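Local coordinates for hypothetical protein Atu0240 (Agrobacterium tumefaciens str. C58, PDB 2GAX) that is of unknown function but belongs to the DUF2000 family, whose members are grouped with the peptidyl-tRNA hydrolase 2 (PTH2) clan, at residues K5-L10 and K126-A131; E87-T92 and R99-H104. All blocks are in the same frame, centred on the assembly; numbering follows the deposited sequence.

Interaction 1. Residues K5-L10 and K126-A131; sequences KIAVIL and KITKGA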
loop_
_atom_site.group_PDB
_atom_site.type_symbol
_atom_site.label_atom_id
_atom_site.label_comp_id
_atom_site.label_asym_id
_atom_site.label_seq_id
_atom_site.Cartn_x
_atom_site.Cartn_y
_atom_site.Cartn_z
ATOM N N LYS A 5 6.630 10.181 3.123
ATOM C CA LYS A 5 5.211 10.198 2.815
ATOM C C LYS A 5 4.728 8.750 2.656
ATOM O O LYS A 5 5.451 7.922 2.101
ATOM C CB LYS A 5 4.979 10.971 1.508
ATOM C CG LYS A 5 3.550 10.946 1.006
ATOM C CD LYS A 5 3.408 11.592 -0.369
ATOM C CE LYS A 5 2.042 11.247 -0.952
ATOM N NZ LYS A 5 1.663 11.979 -2.216
ATOM N N ILE A 6 3.512 8.464 3.128
ATOM C CA ILE A 6 2.872 7.153 2.933
ATOM C C ILE A 6 1.787 7.267 1.863
ATOM O O ILE A 6 0.863 8.075 1.971
ATOM C CB ILE A 6 2.262 6.572 4.251
ATOM C CG1 ILE A 6 3.332 6.428 5.333
ATOM C CG2 ILE A 6 1.626 5.202 4.001
ATOM C CD1 ILE A 6 2.784 5.998 6.677
ATOM N N ALA A 7 1.911 6.453 0.821
ATOM C CA ALA A 7 0.965 6.451 -0.260
ATOM C C ALA A 7 0.482 5.041 -0.543
ATOM O O ALA A 7 1.260 4.082 -0.499
ATOM C CB ALA A 7 1.579 7.057 -1.501
ATOM N N VAL A 8 -0.813 4.937 -0.817
ATOM C CA VAL A 8 -1.440 3.698 -1.255
ATOM C C VAL A 8 -1.990 3.937 -2.661
ATOM O O VAL A 8 -2.703 4.907 -2.870
ATOM C CB VAL A 8 -2.620 3.335 -0.327
ATOM C CG1 VAL A 8 -3.382 2.116 -0.864
ATOM C CG2 VAL A 8 -2.150 3.109 1.106
ATOM N N ILE A 9 -1.660 3.065 -3.617
ATOM C CA ILE A 9 -2.175 3.163 -4.990
ATOM C C ILE A 9 -2.943 1.897 -5.392
ATOM O O ILE A 9 -2.388 0.792 -5.435
ATOM C CB ILE A 9 -1.072 3.456 -6.069
ATOM C CG1 ILE A 9 -0.086 4.530 -5.622
ATOM C CG2 ILE A 9 -1.701 3.876 -7.407
ATOM C CD1 ILE A 9 1.203 3.995 -4.977
ATOM N N LEU A 10 -4.221 2.081 -5.715
ATOM C CA LEU A 10 -5.118 0.981 -6.042
ATOM C C LEU A 10 -5.453 0.952 -7.523
ATOM O O LEU A 10 -5.416 1.979 -8.194
ATOM C CB LEU A 10 -6.408 1.119 -5.224
ATOM C CG LEU A 10 -6.175 1.147 -3.706
ATOM C CD1 LEU A 10 -7.436 1.558 -2.971
ATOM C CD2 LEU A 10 -5.637 -0.204 -3.185
ATOM N N LYS A 126 7.726 11.272 -7.331
ATOM C CA LYS A 126 8.292 10.756 -8.586
ATOM C C LYS A 126 7.784 9.347 -8.922
ATOM O O LYS A 126 7.471 9.042 -10.072
ATOM C CB LYS A 126 9.825 10.751 -8.523
ATOM C CG LYS A 126 10.449 12.148 -8.578
ATOM C CD LYS A 126 11.977 12.109 -8.497
ATOM C CE LYS A 126 12.581 13.437 -8.953
ATOM N NZ LYS A 126 12.182 13.792 -10.358
ATOM N N ILE A 127 7.711 8.489 -7.907
ATOM C CA ILE A 127 7.285 7.114 -8.104
ATOM C C ILE A 127 5.825 7.066 -8.553
ATOM O O ILE A 127 5.488 6.369 -9.511
ATOM C CB ILE A 127 7.525 6.273 -6.827
ATOM C CG1 ILE A 127 9.007 5.918 -6.712
ATOM C CG2 ILE A 127 6.664 5.012 -6.820
ATOM C CD1 ILE A 127 9.431 5.453 -5.331
ATOM N N THR A 128 4.982 7.854 -7.885
ATOM C CA THR A 128 3.531 7.800 -8.064
ATOM C C THR A 128 3.015 8.675 -9.218
ATOM O O THR A 128 1.803 8.784 -9.415
ATOM C CB THR A 128 2.789 8.206 -6.765
ATOM O OG1 THR A 128 3.025 9.595 -6.495
ATOM C CG2 THR A 128 3.258 7.363 -5.570
ATOM N N LYS A 129 3.921 9.290 -9.977
ATOM C CA LYS A 129 3.533 10.136 -11.121
ATOM C C LYS A 129 2.532 9.438 -12.038
ATOM O O LYS A 129 2.730 8.288 -12.442
ATOM C CB LYS A 129 4.766 10.562 -11.921
ATOM C CG LYS A 129 4.517 11.660 -12.951
ATOM C CD LYS A 129 5.781 11.893 -13.773
ATOM C CE LYS A 129 5.541 12.816 -14.951
ATOM N NZ LYS A 129 6.769 12.908 -15.787
ATOM N N GLY A 130 1.455 10.143 -12.360
ATOM C CA GLY A 130 0.422 9.597 -13.225
ATOM C C GLY A 130 -0.862 9.313 -12.466
ATOM O O GLY A 130 -1.960 9.612 -12.961
ATOM N N ALA A 131 -0.715 8.751 -11.264
ATOM C CA ALA A 131 -1.846 8.359 -10.420
ATOM C C ALA A 131 -2.721 9.541 -9.995
ATOM O O ALA A 131 -2.246 10.662 -9.850
ATOM C CB ALA A 131 -1.348 7.596 -9.184
#
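I9 reaches from strand 4-11 to the turn that follows helix 121-127 and meets it with two different methyl groups. Its CD1 lies 4.0 Å from CG2 of T128, and its branch methyl CG2 lies 4.1 Å from CB of A131. The two branches part at CB: CG2 stands anti to the backbone N, while CG1 takes the place opposite the carbonyl carbon (chi1 -44°) and carries CD1 on toward T128. A7, two residues back on the same face of the strand, approaches more loosely, its CB 4.4 Å from CG2 of T128. No hydrogen bond joins the two segments, and the whole contact is made of methyl groups.

The polar work is done beside this apolar patch. T128 has its hydroxyl set between the backbone N and the carbonyl carbon (chi1 67°), which leaves CG2 for the strand while OG1 bonds to the carbonyl O of V124, one turn back in the helix. A type II beta turn from T128 to A131 then reverses the chain, closed by A131 N on T128 O at 3.1 Å. G130 occupies its third position with a positive phi, 110°, a backbone shape that suits glycine. NH1 of R74, in helix 65-77, is hydrogen-bonded to the carbonyl oxygens of I127 and K129.

The strand is central in the mixed sheet, between 112-120 and 58-63, and this face is also covered by L68 and I71 of helix 65-77, which touch I9. With only methyl groups meeting between strand and turn, the contact probably depends on burial and shape, whereas the turn's own bonds and R74 probably help to set where T128 and A131 stand.

Interaction 2. Residues E87-T92 and R99-H104; sequences EEMFAT and RQVFSH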
loop_
_atom_site.group_PDB
_atom_site.type_symbol
_atom_site.label_atom_id
_atom_site.label_comp_id
_atom_site.label_asym_id
_atom_site.label_seq_id
_atom_site.Cartn_x
_atom_site.Cartn_y
_atom_site.Cartn_z
ATOM N N GLU A 87 -3.687 -9.471 -8.468
ATOM C CA GLU A 87 -5.049 -9.947 -8.688
ATOM C C GLU A 87 -5.275 -11.393 -8.237
ATOM O O GLU A 87 -6.313 -11.714 -7.649
ATOM C CB GLU A 87 -5.405 -9.807 -10.168
ATOM C CG GLU A 87 -6.904 -9.948 -10.477
ATOM C CD GLU A 87 -7.210 -9.736 -11.951
ATOM O OE1 GLU A 87 -6.810 -8.696 -12.498
ATOM O OE2 GLU A 87 -7.841 -10.631 -12.565
ATOM N N GLU A 88 -4.297 -12.254 -8.511
ATOM C CA GLU A 88 -4.418 -13.671 -8.226
ATOM C C GLU A 88 -4.543 -13.948 -6.741
ATOM O O GLU A 88 -5.050 -14.994 -6.361
ATOM C CB GLU A 88 -3.245 -14.459 -8.809
ATOM C CG GLU A 88 -3.293 -14.679 -10.313
ATOM C CD GLU A 88 -2.923 -13.460 -11.141
ATOM O OE1 GLU A 88 -2.499 -12.418 -10.584
ATOM O OE2 GLU A 88 -3.048 -13.552 -12.372
HETATM N N MSE A 89 -4.098 -13.012 -5.900
HETATM C CA MSE A 89 -4.194 -13.185 -4.445
HETATM C C MSE A 89 -5.629 -13.128 -3.897
HETATM O O MSE A 89 -5.863 -13.440 -2.732
HETATM C CB MSE A 89 -3.281 -12.194 -3.716
HETATM C CG MSE A 89 -1.823 -12.537 -3.902
HETATM SE SE MSE A 89 -0.626 -11.073 -3.395
HETATM C CE MSE A 89 -1.303 -10.680 -1.600
ATOM N N PHE A 90 -6.568 -12.718 -4.743
ATOM C CA PHE A 90 -8.000 -12.776 -4.420
ATOM C C PHE A 90 -8.551 -14.202 -4.432
ATOM O O PHE A 90 -9.653 -14.437 -3.933
ATOM C CB PHE A 90 -8.806 -11.918 -5.408
ATOM C CG PHE A 90 -8.742 -10.444 -5.126
ATOM C CD1 PHE A 90 -9.083 -9.947 -3.875
ATOM C CD2 PHE A 90 -8.370 -9.546 -6.126
ATOM C CE1 PHE A 90 -9.033 -8.573 -3.616
ATOM C CE2 PHE A 90 -8.312 -8.165 -5.869
ATOM C CZ PHE A 90 -8.636 -7.691 -4.619
ATOM N N ALA A 91 -7.786 -15.137 -4.997
ATOM C CA ALA A 91 -8.216 -16.540 -5.173
ATOM C C ALA A 91 -8.071 -17.417 -3.920
ATOM O O ALA A 91 -8.693 -18.478 -3.830
ATOM C CB ALA A 91 -7.457 -17.180 -6.329
ATOM N N THR A 92 -7.226 -17.009 -2.974
ATOM C CA THR A 92 -7.142 -17.721 -1.687
ATOM C C THR A 92 -7.034 -16.751 -0.522
ATOM O O THR A 92 -6.696 -15.588 -0.709
ATOM C CB THR A 92 -5.935 -18.719 -1.580
ATOM O OG1 THR A 92 -4.778 -18.025 -1.085
ATOM C CG2 THR A 92 -5.613 -19.424 -2.915
ATOM N N ARG A 99 1.621 -16.060 -1.157
ATOM C CA ARG A 99 3.067 -15.866 -1.366
ATOM C C ARG A 99 3.562 -16.757 -2.505
ATOM O O ARG A 99 4.381 -16.325 -3.315
ATOM C CB ARG A 99 3.867 -16.090 -0.089
ATOM C CG ARG A 99 3.778 -14.924 0.897
ATOM C CD ARG A 99 4.775 -15.057 2.032
ATOM N NE ARG A 99 4.485 -16.199 2.890
ATOM C CZ ARG A 99 5.120 -17.373 2.839
ATOM N NH1 ARG A 99 6.099 -17.591 1.972
ATOM N NH2 ARG A 99 4.764 -18.354 3.663
ATOM N N GLN A 100 3.010 -17.973 -2.595
ATOM C CA GLN A 100 3.339 -18.901 -3.696
ATOM C C GLN A 100 2.964 -18.344 -5.061
ATOM O O GLN A 100 3.813 -18.271 -5.947
ATOM C CB GLN A 100 2.707 -20.292 -3.479
ATOM C CG GLN A 100 3.087 -21.353 -4.525
ATOM C CD GLN A 100 4.402 -22.053 -4.213
ATOM O OE1 GLN A 100 5.445 -21.746 -4.807
ATOM N NE2 GLN A 100 4.364 -22.992 -3.266
ATOM N N VAL A 101 1.698 -17.946 -5.231
ATOM C CA VAL A 101 1.232 -17.388 -6.503
ATOM C C VAL A 101 1.932 -16.068 -6.845
ATOM O O VAL A 101 2.253 -15.809 -8.000
ATOM C CB VAL A 101 -0.323 -17.238 -6.563
ATOM C CG1 VAL A 101 -0.795 -15.952 -5.907
ATOM C CG2 VAL A 101 -0.790 -17.274 -7.998
ATOM N N PHE A 102 2.159 -15.244 -5.828
ATOM C CA PHE A 102 2.931 -14.022 -5.988
ATOM C C PHE A 102 4.285 -14.292 -6.670
ATOM O O PHE A 102 4.734 -13.502 -7.496
ATOM C CB PHE A 102 3.157 -13.367 -4.622
ATOM C CG PHE A 102 3.765 -12.004 -4.695
ATOM C CD1 PHE A 102 2.963 -10.889 -4.928
ATOM C CD2 PHE A 102 5.135 -11.826 -4.501
ATOM C CE1 PHE A 102 3.506 -9.618 -4.970
ATOM C CE2 PHE A 102 5.693 -10.562 -4.567
ATOM C CZ PHE A 102 4.892 -9.453 -4.801
ATOM N N SER A 103 4.920 -15.402 -6.309
ATOM C CA SER A 103 6.249 -15.759 -6.850
ATOM C C SER A 103 6.194 -16.218 -8.317
ATOM O O SER A 103 7.242 -16.418 -8.948
ATOM C CB SER A 103 6.925 -16.829 -5.969
ATOM O OG SER A 103 6.365 -18.123 -6.182
ATOM N N HIS A 104 4.975 -16.388 -8.850
ATOM C CA HIS A 104 4.778 -16.835 -10.238
ATOM C C HIS A 104 4.829 -15.696 -11.243
ATOM O O HIS A 104 4.785 -15.936 -12.459
ATOM C CB HIS A 104 3.460 -17.613 -10.391
ATOM C CG HIS A 104 3.436 -18.912 -9.643
ATOM N ND1 HIS A 104 2.291 -19.658 -9.485
ATOM C CD2 HIS A 104 4.417 -19.585 -8.995
ATOM C CE1 HIS A 104 2.568 -20.743 -8.784
ATOM N NE2 HIS A 104 3.853 -20.726 -8.478
#
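V101 turns both methyl groups onto the 3-10 segment at 87-90: CG2 is anti to its own backbone N, and CG1 sits between that N and the carbonyl carbon (chi1 83°). Both methyls converge on CB of E88, with CG2 at 3.8 Å and CG1 at 4.1 Å. M89, a selenomethionine, has CG opposite its carbonyl carbon and stays extended through chi2, which carries SE out past V101 to the ring of F102; the chain bends only at the last torsion. On the way, CG of M89 passes 4.1 Å from CG1 of V101, the two side chains crossing at a slant.

SE of M89 comes to 3.9 Å from CD1 of F102 and 5.1 Å from the ring centroid. It lies 67° off the ring normal, an oblique Met-aromatic contact.

These groups join two neighbouring pieces of chain, the short 3-10 segment that leaves strand 83-86 and helix 95-102, linked by a brief connection. Within that connection, OG1 of T92 is hydrogen-bonded to both H94 N and N98 OD1.

E88 contributes its CB while its carboxylate leads away from V101; the side chain also touches F105 and K111. H104 N bonds to V101 O at 2.9 Å, and S103 OG donates to Q100 O at 2.6 Å, tilted 15° from the carbonyl plane. The imidazole of H104 folds back, one face lying over Q100 O and V101 CA near the ring's rim.

From the N terminus, the chain first lays down strand 4-11, which supplies one side of interaction 1, and the partner at 126-131 arrives only after 115 intervening residues. Interaction 1 therefore closes a loop over most of the protein, bringing the turn after helix 121-127 back to a central strand. Interaction 2 is nested inside that loop and is far more local: six residues separate 87-92 from 99-104, and it ties the exit from edge strand 83-86 to helix 95-102. The contacts do not touch, their centres lying 23 Å apart. One is buried against the main sheet; the other is at the surface, and strand 112-120 follows it in the chain.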